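Local atomic coordinates of cytokinin riboside 5'-monophosphate phosphoribohydrolase (Corynebacterium glutamicum, PDB entry 5WQ3), a protein that belongs to the SLOG clan and adopts a Rossmann-like alpha/beta fold built on a parallel sheet, six chains making up the assembly. Residues L96-Y101 and I242-H246; L179-L183 and F194-L198. All coordinates share one frame; numbering follows the deposited sequence. Where two conformers were deposited one is given.

Contact 1: residues L96-Y101 and I242-H246; sequences LVAADY and IVDAH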
ATOM      1  N   LEU C  96       2.193  67.784  20.692  1.00 20.38           N
ATOM      2  CA  LEU C  96       0.790  68.064  20.972  1.00 22.09           C
ATOM      3  C   LEU C  96       0.497  67.907  22.461  1.00 20.65           C
ATOM      4  O   LEU C  96      -0.239  68.672  23.022  1.00 19.98           O
ATOM      5  CB  LEU C  96      -0.161  67.168  20.135  1.00 21.60           C
ATOM      6  CG  LEU C  96      -0.196  67.567  18.676  1.00 22.09           C
ATOM      7  CD1 LEU C  96      -0.870  66.499  17.825  1.00 25.73           C
ATOM      8  CD2 LEU C  96      -0.913  68.908  18.570  1.00 22.39           C
ATOM      9  N   VAL C  97       1.097  66.913  23.097  1.00 24.78           N
ATOM     10  CA  VAL C  97       0.801  66.654  24.519  1.00 23.73           C
ATOM     11  C   VAL C  97       1.463  67.723  25.389  1.00 23.71           C
ATOM     12  O   VAL C  97       0.910  68.096  26.371  1.00 21.70           O
ATOM     13  CB  VAL C  97       1.327  65.304  24.956  1.00 27.75           C
ATOM     14  CG1 VAL C  97       1.469  65.215  26.502  1.00 30.76           C
ATOM     15  CG2 VAL C  97       0.390  64.241  24.441  1.00 30.96           C
ATOM     16  N   ALA C  98       2.610  68.241  24.952  1.00 22.41           N
ATOM     17  CA  ALA C  98       3.304  69.368  25.628  1.00 22.92           C
ATOM     18  C   ALA C  98       2.482  70.634  25.470  1.00 23.75           C
ATOM     19  O   ALA C  98       2.627  71.556  26.251  1.00 25.95           O
ATOM     20  CB  ALA C  98       4.702  69.543  25.042  1.00 23.17           C
ATOM     21  N   ALA C  99       1.630  70.721  24.449  1.00 21.45           N
ATOM     22  CA  ALA C  99       0.714  71.829  24.353  1.00 20.83           C
ATOM     23  C   ALA C  99      -0.608  71.551  25.019  1.00 19.49           C
ATOM     24  O   ALA C  99      -1.522  72.296  24.790  1.00 20.37           O
ATOM     25  CB  ALA C  99       0.481  72.288  22.918  1.00 22.61           C
ATOM     26  N   ASP C 100      -0.662  70.540  25.872  1.00 21.06           N
ATOM     27  CA  ASP C 100      -1.843  70.133  26.610  1.00 25.57           C
ATOM     28  C   ASP C 100      -3.016  69.630  25.753  1.00 24.64           C
ATOM     29  O   ASP C 100      -4.167  69.765  26.161  1.00 25.03           O
ATOM     30  CB  ASP C 100      -2.288  71.236  27.566  1.00 31.06           C
ATOM     31  CG  ASP C 100      -1.118  71.736  28.439  1.00 39.77           C
ATOM     32  OD1 ASP C 100      -0.362  70.866  28.949  1.00 40.18           O
ATOM     33  OD2 ASP C 100      -0.915  72.979  28.516  1.00 44.49           O
ATOM     34  N   TYR C 101      -2.725  69.019  24.616  1.00 23.58           N
ATOM     35  CA  TYR C 101      -3.805  68.360  23.791  1.00 22.10           C
ATOM     36  C   TYR C 101      -3.808  66.854  23.981  1.00 21.18           C
ATOM     37  O   TYR C 101      -2.790  66.236  24.076  1.00 22.52           O
ATOM     38  CB  TYR C 101      -3.655  68.695  22.290  1.00 21.81           C
ATOM     39  CG  TYR C 101      -4.009  70.132  21.986  1.00 20.86           C
ATOM     40  CD1 TYR C 101      -5.319  70.504  21.789  1.00 22.95           C
ATOM     41  CD2 TYR C 101      -3.018  71.106  21.874  1.00 21.30           C
ATOM     42  CE1 TYR C 101      -5.663  71.794  21.482  1.00 20.67           C
ATOM     43  CE2 TYR C 101      -3.324  72.393  21.605  1.00 21.17           C
ATOM     44  CZ  TYR C 101      -4.640  72.753  21.432  1.00 21.75           C
ATOM     45  OH  TYR C 101      -4.945  74.036  21.125  1.00 19.80           O
ATOM     46  N   ILE C 242      -2.016  75.733  15.665  1.00 18.35           N
ATOM     47  CA  ILE C 242      -3.212  75.210  16.405  1.00 20.20           C
ATOM     48  C   ILE C 242      -3.477  75.976  17.695  1.00 20.76           C
ATOM     49  O   ILE C 242      -4.571  76.514  17.913  1.00 22.19           O
ATOM     50  CB  ILE C 242      -3.023  73.705  16.645  1.00 19.89           C
ATOM     51  CG1 ILE C 242      -2.935  73.014  15.285  1.00 19.51           C
ATOM     52  CG2 ILE C 242      -4.197  73.079  17.473  1.00 18.28           C
ATOM     53  CD1 ILE C 242      -2.627  71.530  15.366  1.00 20.88           C
ATOM     54  N   VAL C 243      -2.471  76.070  18.536  1.00 21.36           N
ATOM     55  CA  VAL C 243      -2.550  76.897  19.743  1.00 22.28           C
ATOM     56  C   VAL C 243      -3.066  78.316  19.485  1.00 22.23           C
ATOM     57  O   VAL C 243      -4.010  78.807  20.149  1.00 18.16           O
ATOM     58  CB  VAL C 243      -1.172  76.968  20.447  1.00 20.59           C
ATOM     59  CG1 VAL C 243      -1.182  78.068  21.511  1.00 21.44           C
ATOM     60  CG2 VAL C 243      -0.807  75.608  20.994  1.00 21.80           C
ATOM     61  N   ASP C 244      -2.443  78.976  18.500  1.00 22.23           N
ATOM     62  CA  ASP C 244      -2.816  80.304  18.162  1.00 24.20           C
ATOM     63  C   ASP C 244      -4.230  80.358  17.617  1.00 25.90           C
ATOM     64  O   ASP C 244      -4.985  81.274  17.933  1.00 23.38           O
ATOM     65  CB  ASP C 244      -1.863  80.914  17.092  1.00 24.27           C
ATOM     66  CG  ASP C 244      -0.543  81.294  17.676  1.00 28.63           C
ATOM     67  OD1 ASP C 244      -0.412  81.153  18.927  1.00 26.90           O
ATOM     68  OD2 ASP C 244       0.407  81.664  16.909  1.00 32.14           O
ATOM     69  N   ALA C 245      -4.604  79.394  16.793  1.00 21.72           N
ATOM     70  CA  ALA C 245      -5.963  79.384  16.275  1.00 22.55           C
ATOM     71  C   ALA C 245      -6.998  79.209  17.406  1.00 23.94           C
ATOM     72  O   ALA C 245      -8.121  79.669  17.278  1.00 23.52           O
ATOM     73  CB  ALA C 245      -6.129  78.266  15.274  1.00 24.42           C
ATOM     74  N   HIS C 246      -6.638  78.570  18.502  1.00 21.89           N
ATOM     75  CA  HIS C 246      -7.596  78.271  19.569  1.00 24.53           C
ATOM     76  C   HIS C 246      -7.610  79.327  20.658  1.00 28.84           C
ATOM     77  O   HIS C 246      -8.385  79.263  21.566  1.00 25.92           O
ATOM     78  CB  HIS C 246      -7.273  76.937  20.191  1.00 24.25           C
ATOM     79  CG  HIS C 246      -7.706  75.776  19.371  1.00 24.67           C
ATOM     80  ND1 HIS C 246      -7.194  74.520  19.532  1.00 30.16           N
ATOM     81  CD2 HIS C 246      -8.626  75.685  18.393  1.00 21.44           C
ATOM     82  CE1 HIS C 246      -7.781  73.703  18.690  1.00 25.22           C
ATOM     83  NE2 HIS C 246      -8.645  74.389  17.981  1.00 26.03           N
TER

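Contact 2: residues L179-L183 and F194-L198; sequences LFEVL and FPIVL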
ATOM      1  N   LEU C 179      -9.786  64.517   5.310  1.00 17.22           N
ATOM      2  CA  LEU C 179      -9.411  65.878   4.974  1.00 17.39           C
ATOM      3  C   LEU C 179     -10.465  66.652   4.292  1.00 17.82           C
ATOM      4  O   LEU C 179     -10.740  67.802   4.666  1.00 18.63           O
ATOM      5  CB  LEU C 179      -8.122  65.873   4.088  1.00 16.84           C
ATOM      6  CG  LEU C 179      -7.681  67.256   3.656  1.00 18.75           C
ATOM      7  CD1 LEU C 179      -7.357  68.193   4.806  1.00 19.44           C
ATOM      8  CD2 LEU C 179      -6.471  67.180   2.699  1.00 19.38           C
ATOM      9  N   PHE C 180     -11.071  66.073   3.230  1.00 19.40           N
ATOM     10  CA  PHE C 180     -12.075  66.792   2.490  1.00 19.84           C
ATOM     11  C   PHE C 180     -13.391  66.904   3.261  1.00 19.21           C
ATOM     12  O   PHE C 180     -14.054  67.897   3.147  1.00 20.94           O
ATOM     13  CB  PHE C 180     -12.235  66.304   1.089  1.00 20.51           C
ATOM     14  CG  PHE C 180     -11.052  66.653   0.225  1.00 19.12           C
ATOM     15  CD1 PHE C 180     -10.812  67.951  -0.094  1.00 20.90           C
ATOM     16  CD2 PHE C 180     -10.199  65.691  -0.217  1.00 24.72           C
ATOM     17  CE1 PHE C 180      -9.721  68.337  -0.832  1.00 23.44           C
ATOM     18  CE2 PHE C 180      -9.069  66.049  -1.003  1.00 23.95           C
ATOM     19  CZ  PHE C 180      -8.861  67.376  -1.292  1.00 26.30           C
ATOM     20  N   GLU C 181     -13.642  65.980   4.155  1.00 20.94           N
ATOM     21  CA  GLU C 181     -14.779  66.161   5.060  1.00 23.14           C
ATOM     22  C   GLU C 181     -14.595  67.322   6.016  1.00 22.72           C
ATOM     23  O   GLU C 181     -15.481  68.132   6.156  1.00 25.26           O
ATOM     24  CB  GLU C 181     -14.911  64.896   5.804  1.00 30.34           C
ATOM     25  CG  GLU C 181     -16.109  64.692   6.651  1.00 40.40           C
ATOM     26  CD  GLU C 181     -16.033  63.254   7.137  1.00 48.82           C
ATOM     27  OE1 GLU C 181     -15.753  62.351   6.277  1.00 54.63           O
ATOM     28  OE2 GLU C 181     -16.147  63.058   8.364  1.00 56.27           O
ATOM     29  N   VAL C 182     -13.430  67.449   6.651  0.50 22.65           N
ATOM     30  CA  VAL C 182     -13.265  68.571   7.568  0.50 21.69           C
ATOM     31  C   VAL C 182     -13.286  69.879   6.776  0.50 22.40           C
ATOM     32  O   VAL C 182     -13.835  70.869   7.208  0.50 22.48           O
ATOM     33  CB  VAL C 182     -12.052  68.461   8.506  0.50 20.77           C
ATOM     34  CG1 VAL C 182     -10.738  68.224   7.752  0.50 20.88           C
ATOM     35  CG2 VAL C 182     -11.933  69.713   9.355  0.50 19.37           C
ATOM     36  N   LEU C 183     -12.651  69.884   5.616  1.00 23.49           N
ATOM     37  CA  LEU C 183     -12.642  71.070   4.796  1.00 24.24           C
ATOM     38  C   LEU C 183     -14.082  71.521   4.457  1.00 25.05           C
ATOM     39  O   LEU C 183     -14.360  72.699   4.555  1.00 25.65           O
ATOM     40  CB  LEU C 183     -11.836  70.860   3.519  1.00 25.92           C
ATOM     41  CG  LEU C 183     -10.353  71.080   3.709  1.00 24.12           C
ATOM     42  CD1 LEU C 183      -9.623  70.577   2.484  1.00 23.46           C
ATOM     43  CD2 LEU C 183     -10.039  72.553   3.947  1.00 26.17           C
ATOM     44  N   PHE C 194     -11.362  75.612  13.761  1.00 18.68           N
ATOM     45  CA  PHE C 194     -11.004  74.194  13.639  1.00 19.17           C
ATOM     46  C   PHE C 194      -9.843  74.161  12.671  1.00 17.82           C
ATOM     47  O   PHE C 194     -10.063  74.013  11.511  1.00 18.17           O
ATOM     48  CB  PHE C 194     -12.182  73.391  13.121  1.00 17.41           C
ATOM     49  CG  PHE C 194     -12.095  71.915  13.380  1.00 19.11           C
ATOM     50  CD1 PHE C 194     -11.189  71.119  12.689  1.00 19.61           C
ATOM     51  CD2 PHE C 194     -12.937  71.310  14.311  1.00 18.74           C
ATOM     52  CE1 PHE C 194     -11.067  69.765  12.950  1.00 19.75           C
ATOM     53  CE2 PHE C 194     -12.842  69.938  14.568  1.00 19.97           C
ATOM     54  CZ  PHE C 194     -11.901  69.154  13.876  1.00 20.28           C
ATOM     55  N   PRO C 195      -8.625  74.349  13.155  1.00 19.17           N
ATOM     56  CA  PRO C 195      -7.468  74.431  12.236  1.00 19.23           C
ATOM     57  C   PRO C 195      -7.119  73.088  11.579  1.00 18.38           C
ATOM     58  O   PRO C 195      -7.374  72.000  12.116  1.00 15.63           O
ATOM     59  CB  PRO C 195      -6.345  74.954  13.140  1.00 19.97           C
ATOM     60  CG  PRO C 195      -6.768  74.577  14.509  1.00 20.14           C
ATOM     61  CD  PRO C 195      -8.253  74.728  14.505  1.00 18.75           C
ATOM     62  N   ILE C 196      -6.516  73.168  10.393  1.00 16.63           N
ATOM     63  CA  ILE C 196      -6.311  72.020   9.594  1.00 17.42           C
ATOM     64  C   ILE C 196      -4.891  72.159   9.134  1.00 18.25           C
ATOM     65  O   ILE C 196      -4.529  73.203   8.542  1.00 18.87           O
ATOM     66  CB  ILE C 196      -7.245  71.983   8.366  1.00 18.13           C
ATOM     67  CG1 ILE C 196      -8.733  71.920   8.790  1.00 17.92           C
ATOM     68  CG2 ILE C 196      -6.835  70.797   7.476  1.00 20.22           C
ATOM     69  CD1 ILE C 196      -9.675  72.150   7.642  1.00 18.81           C
ATOM     70  N   VAL C 197      -4.095  71.150   9.425  1.00 19.47           N
ATOM     71  CA  VAL C 197      -2.670  71.226   9.069  1.00 21.18           C
ATOM     72  C   VAL C 197      -2.249  70.024   8.270  1.00 23.14           C
ATOM     73  O   VAL C 197      -2.664  68.885   8.606  1.00 18.69           O
ATOM     74  CB  VAL C 197      -1.767  71.262  10.309  1.00 20.67           C
ATOM     75  CG1 VAL C 197      -0.304  71.459   9.876  1.00 22.44           C
ATOM     76  CG2 VAL C 197      -2.206  72.364  11.237  1.00 19.26           C
ATOM     77  N   LEU C 198      -1.471  70.263   7.182  1.00 21.37           N
ATOM     78  CA  LEU C 198      -0.907  69.146   6.413  1.00 22.35           C
ATOM     79  C   LEU C 198       0.606  69.130   6.654  1.00 22.78           C
ATOM     80  O   LEU C 198       1.241  70.156   6.505  1.00 23.66           O
ATOM     81  CB  LEU C 198      -1.245  69.220   4.868  1.00 21.24           C
ATOM     82  CG  LEU C 198      -2.710  69.597   4.416  1.00 21.70           C
ATOM     83  CD1 LEU C 198      -2.850  69.642   2.924  1.00 21.72           C
ATOM     84  CD2 LEU C 198      -3.777  68.653   4.946  1.00 23.50           C
TER

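Contact 1: residues L96-Y101 and I242-H246
The ring of Tyr-101 and the imidazole of His-246 reach each other through the same first-torsion choice: in both, CG lies beside the backbone N and opposite the carbonyl carbon, with chi1 at -71° in Tyr-101. Their meeting joins the turn that follows helix 84-98 to helix 235-246, both packed over the parallel sheet of this Rossmann-like fold. A hydrogen bond of 2.8 Å links Tyr-101 OH to His-246 ND1, and either atom could be the donor. The angle CZ-OH-ND1 of about 118° is close to trigonal, and each ring meets the other at its edge. The planes are turned by 46° and neither ring lies over the other, so the bond and not a stack defines the aromatic pair. His-246 NE2 has its own partner in the backbone O of Gln-164, which leaves both imidazole nitrogens engaged and should limit rotation of the ring.

Apolar groups fill in along the tyrosine. The CG2 branch of Ile-242 comes up obliquely to 4.0 Å from Tyr-101 CZ, whereas Val-243 CG2 meets the ring edge at CE2, 4.1 Å away. That same valine methyl touches Ala-99 CB at 4.0 Å, thus spanning two residues of the opposing segment. Lys-69 makes a cation-pi contact with the tyrosine.

Helix 84-98 ends in a Schellman motif with Asp-100, at positive phi, as its C-prime residue. Its two bonds are Asp-100 N to Val-97 O, 2.9 Å, and Tyr-101 N to Leu-96 O, 3.0 Å; this Leu-96 O also lies in the plane of the Tyr-101 ring, at its edge.

Contact 2: residues L179-L183 and F194-L198
Leu-179 and Leu-198 meet through their branch ends, CD1 of the former lying 3.6 Å from CD2 of the latter, the shortest approach between the two segments. The side chains cross at about a right angle. With its CG opposite the backbone N (chi1 178°), Leu-179 swings both methyls toward the strand: CD2 also faces Leu-198 CD2, at 3.8 Å, while CD1 reaches Ile-196 CG2 at 3.8 Å.

The remaining aliphatic contacts gather at Ile-196, whose two branches serve different partners. CG2 is used by Leu-179; the longer arm, its CG1 beside the backbone N (chi1 -62°), sends CD1 between Leu-183 and Val-182. Leu-183 CD2 comes in obliquely to 3.7 Å from that Ile-196 CD1. Val-182 meets it tip to tip, its CG2 also 3.7 Å from Ile-196 CD1, this distance being that of one of two deposited conformers of the valine, so the contact of its CG2 is the less certain one.

One aromatic contact adds to these. In the same conformer Val-182 CG2 approaches the Phe-194 ring obliquely, 3.7 Å from CD1. The ring also packs edge-to-face with Phe-166.

The strand itself is held by backbone hydrogen bonds: Val-197 with Phe-166 and Cys-168, Ile-196 and Leu-198 with Leu-230. All the side-chain contacts across the interface are apolar, and 254 Å² of surface is buried. The short axes of helix and strand run at 149° to each other, 10.4 Å apart, as expected where the helix of a beta-alpha-beta crossover (strand 166-168, helix 173-188, strand 196-199) returns across the sheet.

The centres of contacts 1 and 2 lie about 16 Å apart, and in sequence contact 2 is nested within the loop that contact 1 closes. Segment 194-198 connects them by alternation: Ile-196 and Leu-198 face helix 173-188, while Pro-195 and Val-197 are directed away from it, to helix 235-246. Direct touching follows from this. Pro-195 CD is 3.5 Å from His-246 NE2, Pro-195 CG is 3.8 Å from Ala-245 CB, and Val-197 CG2 is 4.2 Å from Ile-242 CG1. Contact 2 thus packs one face of the sheet, and helix 235-246 of contact 1 lies on the other.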